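Local coordinates for protein branched-chain alpha-ketoacid decarboxylase (Lactococcus lactis, PDB 2VBF) that probably decarboxylates branched-chain and aromatic alpha-keto acids to aldehydes, using thiamine diphosphate and one magnesium ion per subunit, at residues Y30-L35 with L52-Q57; I40-G45 with D80-T85; L435-A440 with S444-F449. All blocks are in the same frame, centred on the assembly; numbering follows the deposited sequence.

Interaction 1: Y30-L35 with L52-Q57; sequences YLLDRL and LQFLDQ
Helix 27-37, carrying L31 and L32, and helix 52-60, carrying F54 and Q57, cross at -50° with the axes of their short segments 11.4 Å apart, and L32 and Q57 mark the nearest backbone approach, 8.4 Å between CA atoms. At that separation a long side chain has to bridge the gap, and F54 does it. With CG anti to the backbone N (chi1 178°), its ring reaches across so that the far corner, CZ, meets two leucines at once. L32 comes from the opposite direction and sets CD2 3.8 Å from F54 CZ, while its CG rests beside CE1 of the same ring. L31 arrives at about a right angle and places CD2 4.0 Å from F54 CZ. The other branch of L32 turns to the backbone end of Q57, where L32 CD1 lies 3.9 Å from Q57 CB. Beneath both helices lies the parallel sheet of the N-terminal cofactor-binding domain: I119 touches L31 and F54, and L92 also touches F54. The charged D33 and D56 stand apart: D33 forms salt bridges with K198 and R61, and D56 hydrogen bonds to H489, Q493 and Y495 of the second subunit. The seam is almost wholly carbon on carbon, with Q57 O beside L32 CD1, and probably depends on the fit of branched and aromatic groups, no directional bond joining the segments.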
loop_
_atom_site.group_PDB
_atom_site.type_symbol
_atom_site.label_atom_id
_atom_site.label_comp_id
_atom_site.label_asym_id
_atom_site.label_seq_id
_atom_site.Cartn_x
_atom_site.Cartn_y
_atom_site.Cartn_z
ATOM N N TYR A 30 23.406 17.893 4.055
ATOM C CA TYR A 30 22.594 18.959 4.652
ATOM C C TYR A 30 21.274 18.411 5.208
ATOM O O TYR A 30 20.914 18.657 6.372
ATOM C CB TYR A 30 22.323 20.052 3.624
ATOM C CG TYR A 30 21.764 21.337 4.207
ATOM C CD1 TYR A 30 22.600 22.409 4.492
ATOM C CD2 TYR A 30 20.405 21.485 4.464
ATOM C CE1 TYR A 30 22.104 23.580 5.018
ATOM C CE2 TYR A 30 19.898 22.659 4.995
ATOM C CZ TYR A 30 20.754 23.704 5.275
ATOM O OH TYR A 30 20.280 24.888 5.804
ATOM N N LEU A 31 20.583 17.644 4.368
ATOM C CA LEU A 31 19.327 17.000 4.752
ATOM C C LEU A 31 19.511 16.081 5.951
ATOM O O LEU A 31 18.760 16.172 6.925
ATOM C CB LEU A 31 18.739 16.245 3.565
ATOM C CG LEU A 31 17.414 15.508 3.753
ATOM C CD1 LEU A 31 16.379 16.403 4.424
ATOM C CD2 LEU A 31 16.904 15.018 2.384
ATOM N N LEU A 32 20.545 15.238 5.910
ATOM C CA LEU A 32 20.782 14.295 6.985
ATOM C C LEU A 32 21.184 15.023 8.284
ATOM O O LEU A 32 20.782 14.616 9.373
ATOM C CB LEU A 32 21.809 13.235 6.555
ATOM C CG LEU A 32 21.335 12.270 5.442
ATOM C CD1 LEU A 32 22.467 11.407 4.937
ATOM C CD2 LEU A 32 20.188 11.405 5.949
ATOM N N ASP A 33 21.931 16.119 8.162
ATOM C CA ASP A 33 22.267 16.935 9.325
ATOM C C ASP A 33 20.998 17.495 9.980
ATOM O O ASP A 33 20.848 17.431 11.204
ATOM C CB ASP A 33 23.215 18.074 8.956
ATOM C CG ASP A 33 24.689 17.657 8.956
ATOM O OD1 ASP A 33 25.019 16.530 9.363
ATOM O OD2 ASP A 33 25.530 18.478 8.545
ATOM N N ARG A 34 20.082 18.014 9.160
ATOM C CA ARG A 34 18.826 18.564 9.670
ATOM C C ARG A 34 17.962 17.485 10.316
ATOM O O ARG A 34 17.363 17.723 11.355
ATOM C CB ARG A 34 18.033 19.268 8.573
ATOM C CG ARG A 34 18.640 20.587 8.078
ATOM C CD ARG A 34 18.948 21.556 9.225
ATOM N NE ARG A 34 18.972 22.952 8.787
ATOM C CZ ARG A 34 19.262 23.988 9.578
ATOM N NH1 ARG A 34 19.593 23.802 10.846
ATOM N NH2 ARG A 34 19.245 25.222 9.097
ATOM N N LEU A 35 17.900 16.300 9.704
ATOM C CA LEU A 35 17.177 15.179 10.311
ATOM C C LEU A 35 17.776 14.798 11.665
ATOM O O LEU A 35 17.048 14.558 12.625
ATOM C CB LEU A 35 17.126 13.967 9.369
ATOM C CG LEU A 35 16.405 14.184 8.037
ATOM C CD1 LEU A 35 16.442 12.871 7.250
ATOM C CD2 LEU A 35 14.957 14.696 8.212
ATOM N N LEU A 52 19.488 5.355 -4.530
ATOM C CA LEU A 52 20.619 4.566 -4.032
ATOM C C LEU A 52 21.817 5.423 -3.629
ATOM O O LEU A 52 22.464 5.127 -2.636
ATOM C CB LEU A 52 21.041 3.499 -5.046
ATOM C CG LEU A 52 19.986 2.438 -5.377
ATOM C CD1 LEU A 52 20.554 1.421 -6.371
ATOM C CD2 LEU A 52 19.435 1.720 -4.145
ATOM N N GLN A 53 22.093 6.490 -4.381
ATOM C CA GLN A 53 23.221 7.372 -4.080
ATOM C C GLN A 53 22.999 8.073 -2.727
ATOM O O GLN A 53 23.911 8.169 -1.906
ATOM C CB GLN A 53 23.420 8.388 -5.215
ATOM C CG GLN A 53 24.020 7.825 -6.526
ATOM C CD GLN A 53 23.040 6.981 -7.337
ATOM O OE1 GLN A 53 22.377 6.100 -6.795
ATOM N NE2 GLN A 53 22.950 7.244 -8.636
ATOM N N PHE A 54 21.779 8.556 -2.492
ATOM C CA PHE A 54 21.434 9.154 -1.210
ATOM C C PHE A 54 21.502 8.094 -0.106
ATOM O O PHE A 54 21.960 8.374 0.993
ATOM C CB PHE A 54 20.051 9.817 -1.268
ATOM C CG PHE A 54 19.601 10.419 0.042
ATOM C CD1 PHE A 54 20.347 11.414 0.667
ATOM C CD2 PHE A 54 18.425 9.992 0.652
ATOM C CE1 PHE A 54 19.937 11.956 1.865
ATOM C CE2 PHE A 54 18.014 10.530 1.845
ATOM C CZ PHE A 54 18.761 11.515 2.463
ATOM N N LEU A 55 21.044 6.875 -0.399
ATOM C CA LEU A 55 21.165 5.760 0.548
ATOM C C LEU A 55 22.608 5.546 1.011
ATOM O O LEU A 55 22.847 5.350 2.207
ATOM C CB LEU A 55 20.592 4.450 -0.020
ATOM C CG LEU A 55 19.258 4.014 0.575
ATOM C CD1 LEU A 55 18.701 2.818 -0.197
ATOM C CD2 LEU A 55 19.392 3.708 2.052
ATOM N N ASP A 56 23.559 5.631 0.084
ATOM C CA ASP A 56 24.975 5.493 0.439
ATOM C C ASP A 56 25.322 6.485 1.543
ATOM O O ASP A 56 26.066 6.161 2.459
ATOM C CB ASP A 56 25.878 5.765 -0.763
ATOM C CG ASP A 56 25.808 4.680 -1.820
ATOM O OD1 ASP A 56 25.462 3.523 -1.501
ATOM O OD2 ASP A 56 26.121 5.000 -2.984
ATOM N N GLN A 57 24.774 7.697 1.441
ATOM C CA GLN A 57 25.053 8.754 2.425
ATOM C C GLN A 57 24.479 8.425 3.785
ATOM O O GLN A 57 25.096 8.726 4.814
ATOM C CB GLN A 57 24.538 10.113 1.925
ATOM C CG GLN A 57 25.174 10.526 0.610
ATOM C CD GLN A 57 24.671 11.853 0.090
ATOM O OE1 GLN A 57 23.503 11.983 -0.281
ATOM N NE2 GLN A 57 25.563 12.834 0.003
#

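Interaction 2: I40-G45 with D80-T85; sequences IEEIFG and DGYART
The F44 ring presents an edge to the face of Y82, an offset edge-to-face pair with planes at 75° and centroids 5.5 Å apart, while at the edge of the Y82 ring the carboxylate oxygen OE1 of E42 lies in its plane and the backbone N of E41 near it. The setting is the open alpha/beta fold of the N-terminal domain, where strand 42-45 runs between strands 65-68 and 89-94 of a parallel sheet and helix 72-86 covers the face to which E42 and F44 point. It illustrates how a single tyrosine can tie a helix, by its face and its hydroxyl, to a strand and the loop before it. Near the root, F44 CE2 comes 3.7 Å from Y82 CD1, and CZ of the phenylalanine lies almost as near the same carbon. Y82 carries CG anti to its own N (chi1 -173°), which sends the ring from the helix across to the start of the strand. There the hydroxyl is gripped twice: the backbone N of E41 donates to Y82 OH at 3.0 Å, with an N-H...O angle of 160°, and the hydroxyl in turn donates to E42. The glutamate chain crosses the ring at about a right angle and bends at chi2, turning OE1 back toward the start of the strand, where the hydroxyl lies. The carboxylate of E41 takes no part in this grip and forms a salt bridge with K86. I40 adds a looser apolar touch, and I439 of helix 430-440 packs on both E42 and F44. The bond from Y82 OH to E42 OE1 is short, 2.7 Å, and meets the carboxylate oxygen nearly along its C-O bond.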
loop_
_atom_site.group_PDB
_atom_site.type_symbol
_atom_site.label_atom_id
_atom_site.label_comp_id
_atom_site.label_asym_id
_atom_site.label_seq_id
_atom_site.Cartn_x
_atom_site.Cartn_y
_atom_site.Cartn_z
ATOM N N ILE A 40 16.168 12.376 14.875
ATOM C CA ILE A 40 16.002 11.147 14.107
ATOM C C ILE A 40 17.341 10.408 14.040
ATOM O O ILE A 40 18.353 10.963 13.601
ATOM C CB ILE A 40 15.450 11.421 12.669
ATOM C CG1 ILE A 40 14.091 12.136 12.742
ATOM C CG2 ILE A 40 15.296 10.112 11.877
ATOM C CD1 ILE A 40 13.637 12.758 11.418
ATOM N N GLU A 41 17.316 9.147 14.471
ATOM C CA GLU A 41 18.510 8.299 14.522
ATOM C C GLU A 41 18.407 7.069 13.617
ATOM O O GLU A 41 19.354 6.284 13.498
ATOM C CB GLU A 41 18.746 7.884 15.975
ATOM C CG GLU A 41 19.110 9.077 16.879
ATOM C CD GLU A 41 19.098 8.745 18.362
ATOM O OE1 GLU A 41 18.945 7.572 18.743
ATOM O OE2 GLU A 41 19.244 9.682 19.168
ATOM N N GLU A 42 17.246 6.908 12.978
ATOM C CA GLU A 42 16.954 5.762 12.128
ATOM C C GLU A 42 16.077 6.252 10.990
ATOM O O GLU A 42 15.184 7.053 11.233
ATOM C CB GLU A 42 16.194 4.674 12.912
ATOM C CG GLU A 42 17.050 3.775 13.802
ATOM C CD GLU A 42 17.301 4.309 15.206
ATOM O OE1 GLU A 42 16.619 5.248 15.676
ATOM O OE2 GLU A 42 18.191 3.749 15.877
ATOM N N ILE A 43 16.330 5.769 9.769
ATOM C CA ILE A 43 15.495 6.086 8.602
ATOM C C ILE A 43 14.970 4.789 8.018
ATOM O O ILE A 43 15.731 3.842 7.787
ATOM C CB ILE A 43 16.265 6.883 7.519
ATOM C CG1 ILE A 43 16.743 8.210 8.117
ATOM C CG2 ILE A 43 15.417 7.114 6.266
ATOM C CD1 ILE A 43 17.458 9.146 7.152
ATOM N N PHE A 44 13.663 4.764 7.787
ATOM C CA PHE A 44 13.001 3.584 7.221
ATOM C C PHE A 44 12.816 3.721 5.715
ATOM O O PHE A 44 13.128 4.750 5.125
ATOM C CB PHE A 44 11.682 3.353 7.941
ATOM C CG PHE A 44 11.848 3.216 9.428
ATOM C CD1 PHE A 44 12.319 2.029 9.976
ATOM C CD2 PHE A 44 11.594 4.280 10.269
ATOM C CE1 PHE A 44 12.506 1.905 11.352
ATOM C CE2 PHE A 44 11.767 4.171 11.653
ATOM C CZ PHE A 44 12.228 2.975 12.190
ATOM N N GLY A 45 12.355 2.644 5.089
ATOM C CA GLY A 45 11.960 2.693 3.690
ATOM C C GLY A 45 12.423 1.537 2.830
ATOM O O GLY A 45 12.797 0.481 3.325
ATOM N N ASP A 80 5.591 6.376 11.301
ATOM C CA ASP A 80 4.546 6.952 12.138
ATOM C C ASP A 80 4.701 6.504 13.613
ATOM O O ASP A 80 4.771 7.341 14.506
ATOM C CB ASP A 80 3.173 6.596 11.536
ATOM C CG ASP A 80 2.004 7.183 12.286
ATOM O OD1 ASP A 80 1.870 6.950 13.502
ATOM O OD2 ASP A 80 1.158 7.813 11.613
ATOM N N GLY A 81 4.786 5.196 13.871
ATOM C CA GLY A 81 5.050 4.704 15.220
ATOM C C GLY A 81 6.303 5.284 15.856
ATOM O O GLY A 81 6.307 5.670 17.022
ATOM N N TYR A 82 7.376 5.350 15.080
ATOM C CA TYR A 82 8.622 5.951 15.553
ATOM C C TYR A 82 8.393 7.409 15.944
ATOM O O TYR A 82 8.876 7.851 16.989
ATOM C CB TYR A 82 9.662 5.845 14.454
ATOM C CG TYR A 82 11.083 6.269 14.778
ATOM C CD1 TYR A 82 12.042 5.337 15.148
ATOM C CD2 TYR A 82 11.486 7.589 14.623
ATOM C CE1 TYR A 82 13.371 5.709 15.392
ATOM C CE2 TYR A 82 12.804 7.975 14.870
ATOM C CZ TYR A 82 13.746 7.032 15.252
ATOM O OH TYR A 82 15.075 7.419 15.481
ATOM N N ALA A 83 7.628 8.140 15.127
ATOM C CA ALA A 83 7.342 9.555 15.397
ATOM C C ALA A 83 6.558 9.729 16.691
ATOM O O ALA A 83 6.805 10.669 17.447
ATOM C CB ALA A 83 6.592 10.195 14.227
ATOM N N ARG A 84 5.609 8.830 16.946
ATOM C CA ARG A 84 4.829 8.888 18.176
ATOM C C ARG A 84 5.694 8.840 19.442
ATOM O O ARG A 84 5.301 9.377 20.468
ATOM C CB ARG A 84 3.776 7.790 18.210
ATOM C CG ARG A 84 2.664 8.075 17.230
ATOM C CD ARG A 84 1.707 6.911 17.123
ATOM N NE ARG A 84 0.675 7.123 16.108
ATOM C CZ ARG A 84 -0.632 7.143 16.334
ATOM N NH1 ARG A 84 -1.113 7.064 17.553
ATOM N NH2 ARG A 84 -1.470 7.271 15.315
ATOM N N THR A 85 6.850 8.188 19.355
ATOM C CA THR A 85 7.723 7.993 20.498
ATOM C C THR A 85 8.963 8.893 20.475
ATOM O O THR A 85 9.301 9.510 21.503
ATOM C CB THR A 85 8.088 6.507 20.609
ATOM O OG1 THR A 85 6.921 5.797 21.044
ATOM C CG2 THR A 85 9.210 6.273 21.623
#

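Interaction 3: L435-A440 with S444-F449; sequences LGSQIA and SRHLLF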
loop_
_atom_site.group_PDB
_atom_site.type_symbol
_atom_site.label_atom_id
_atom_site.label_comp_id
_atom_site.label_asym_id
_atom_site.label_seq_id
_atom_site.Cartn_x
_atom_site.Cartn_y
_atom_site.Cartn_z
ATOM N N LEU A 435 6.889 -1.789 15.954
ATOM C CA LEU A 435 8.317 -2.007 15.745
ATOM C C LEU A 435 9.043 -0.674 15.675
ATOM O O LEU A 435 10.116 -0.518 16.258
ATOM C CB LEU A 435 8.600 -2.802 14.472
ATOM C CG LEU A 435 7.990 -4.207 14.414
ATOM C CD1 LEU A 435 8.393 -4.899 13.115
ATOM C CD2 LEU A 435 8.381 -5.055 15.604
ATOM N N GLY A 436 8.472 0.281 14.950
ATOM C CA GLY A 436 9.077 1.617 14.846
ATOM C C GLY A 436 9.210 2.315 16.192
ATOM O O GLY A 436 10.252 2.887 16.521
ATOM N N SER A 437 8.137 2.276 16.963
ATOM C CA SER A 437 8.111 2.845 18.301
ATOM C C SER A 437 9.112 2.120 19.218
ATOM O O SER A 437 9.819 2.761 19.997
ATOM C CB SER A 437 6.699 2.772 18.874
ATOM O OG SER A 437 6.631 3.374 20.157
ATOM N N GLN A 438 9.190 0.799 19.110
ATOM C CA GLN A 438 10.154 0.010 19.892
ATOM C C GLN A 438 11.604 0.377 19.594
ATOM O O GLN A 438 12.431 0.402 20.512
ATOM C CB GLN A 438 9.936 -1.489 19.672
ATOM C CG GLN A 438 10.851 -2.403 20.482
ATOM C CD GLN A 438 10.673 -2.260 21.985
ATOM O OE1 GLN A 438 9.924 -3.017 22.598
ATOM N NE2 GLN A 438 11.361 -1.277 22.580
ATOM N N ILE A 439 11.907 0.642 18.319
ATOM C CA ILE A 439 13.225 1.117 17.881
ATOM C C ILE A 439 13.490 2.509 18.465
ATOM O O ILE A 439 14.602 2.799 18.932
ATOM C CB ILE A 439 13.322 1.139 16.331
ATOM C CG1 ILE A 439 13.372 -0.297 15.788
ATOM C CG2 ILE A 439 14.549 1.933 15.862
ATOM C CD1 ILE A 439 13.085 -0.439 14.287
ATOM N N ALA A 440 12.453 3.350 18.461
ATOM C CA ALA A 440 12.549 4.726 18.973
ATOM C C ALA A 440 12.929 4.793 20.464
ATOM O O ALA A 440 13.711 5.658 20.866
ATOM C CB ALA A 440 11.217 5.476 18.726
ATOM N N SER A 444 11.613 1.061 26.572
ATOM C CA SER A 444 10.190 0.892 26.868
ATOM C C SER A 444 9.725 -0.377 26.172
ATOM O O SER A 444 9.698 -0.420 24.949
ATOM C CB SER A 444 9.368 2.097 26.393
ATOM O OG SER A 444 7.987 1.886 26.641
ATOM N N ARG A 445 9.395 -1.408 26.952
ATOM C CA ARG A 445 8.988 -2.709 26.401
ATOM C C ARG A 445 7.628 -2.561 25.737
ATOM O O ARG A 445 6.656 -2.204 26.387
ATOM C CB ARG A 445 8.910 -3.802 27.478
ATOM C CG ARG A 445 8.765 -5.253 26.938
ATOM C CD ARG A 445 10.118 -5.909 26.813
ATOM N NE ARG A 445 10.147 -7.167 26.060
ATOM C CZ ARG A 445 10.232 -8.386 26.595
ATOM N NH1 ARG A 445 10.221 -8.561 27.914
ATOM N NH2 ARG A 445 10.310 -9.451 25.803
ATOM N N HIS A 446 7.579 -2.878 24.450
ATOM C CA HIS A 446 6.348 -2.820 23.681
ATOM C C HIS A 446 5.577 -4.129 23.708
ATOM O O HIS A 446 6.142 -5.209 23.456
ATOM C CB HIS A 446 6.635 -2.391 22.247
ATOM C CG HIS A 446 6.938 -0.932 22.122
ATOM N ND1 HIS A 446 7.935 -0.319 22.858
ATOM C CD2 HIS A 446 6.381 0.037 21.356
ATOM C CE1 HIS A 446 7.977 0.967 22.544
ATOM N NE2 HIS A 446 7.034 1.212 21.647
ATOM N N LEU A 447 4.295 -3.998 24.016
ATOM C CA LEU A 447 3.326 -5.071 23.975
ATOM C C LEU A 447 2.323 -4.742 22.870
ATOM O O LEU A 447 1.626 -3.729 22.947
ATOM C CB LEU A 447 2.604 -5.183 25.317
ATOM C CG LEU A 447 3.368 -5.892 26.451
ATOM C CD1 LEU A 447 4.606 -5.122 26.896
ATOM C CD2 LEU A 447 2.435 -6.120 27.611
ATOM N N LEU A 448 2.293 -5.585 21.834
ATOM C CA LEU A 448 1.379 -5.439 20.692
ATOM C C LEU A 448 0.207 -6.401 20.771
ATOM O O LEU A 448 0.401 -7.596 20.956
ATOM C CB LEU A 448 2.123 -5.706 19.383
ATOM C CG LEU A 448 1.294 -5.728 18.093
ATOM C CD1 LEU A 448 0.661 -4.347 17.839
ATOM C CD2 LEU A 448 2.131 -6.177 16.917
ATOM N N PHE A 449 -0.991 -5.859 20.584
ATOM C CA PHE A 449 -2.193 -6.642 20.429
ATOM C C PHE A 449 -2.761 -6.345 19.052
ATOM O O PHE A 449 -3.226 -5.229 18.789
ATOM C CB PHE A 449 -3.195 -6.295 21.521
ATOM C CG PHE A 449 -2.669 -6.581 22.909
ATOM C CD1 PHE A 449 -2.823 -7.839 23.473
ATOM C CD2 PHE A 449 -1.974 -5.617 23.611
ATOM C CE1 PHE A 449 -2.315 -8.117 24.732
ATOM C CE2 PHE A 449 -1.467 -5.891 24.873
ATOM C CZ PHE A 449 -1.639 -7.144 25.429
#
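The carbonyl O of S444 is met by Q438 NE2 from one face at 3.0 Å and by H446 ND1 from the opposite face at 2.7 Å, each well out of the carbonyl plane; the S444 hydroxyl goes to T395. R445 turns from the helix and bonds N471 O through NE. The hub is H446. Its backbone N donates to Q438 OE1 at 3.0 Å, so that the glutamine, bent at chi2 (62°), clasps the strand with both ends of its amide. The imidazole slides past Q438, whose CB lies over the ring face in a CH-pi contact, 4.0 Å from the centroid. At the ring's edge, in plane, NE2 is hydrogen-bonded to S437 OG at 2.7 Å, and that hydroxyl is also bonded to T85. With an alanine here instead of histidine, S437 OG is likely to lose its ring partner and S444 O one of its two donors, leaving a gap beside Q438 CB. Farther on, L448 reaches T430, F431 and A434, and the F449 ring meets that of F475 nearly parallel. Strand 445-451 lies between strands 394-398 and 473-478 of the C-terminal domain's parallel sheet, with helix 430-440 nearly antiparallel alongside it and helix 72-86 packed against that helix.

In the fold
The contacts span two domains: interactions 1 and 2 interlock in one, and interaction 3 comes later in the other. Interactions 1 and 2 alternate along the chain within the N-terminal cofactor-binding domain, their centres 15 Å apart, and they work from opposite faces of its parallel sheet: I43, on strand 42-45, packs against L32 and L35, whereas its neighbours E42 and F44 point to helix 72-86. Interaction 3 belongs to the C-terminal domain, yet its centre lies only 11 Å from that of interaction 2. There helix 72-86 meets helix 430-440, with T85 packed on A440. Interaction 2 joins the N-terminal sheet to helix 72-86, the helix that meets the C-terminal domain through the helix of interaction 3.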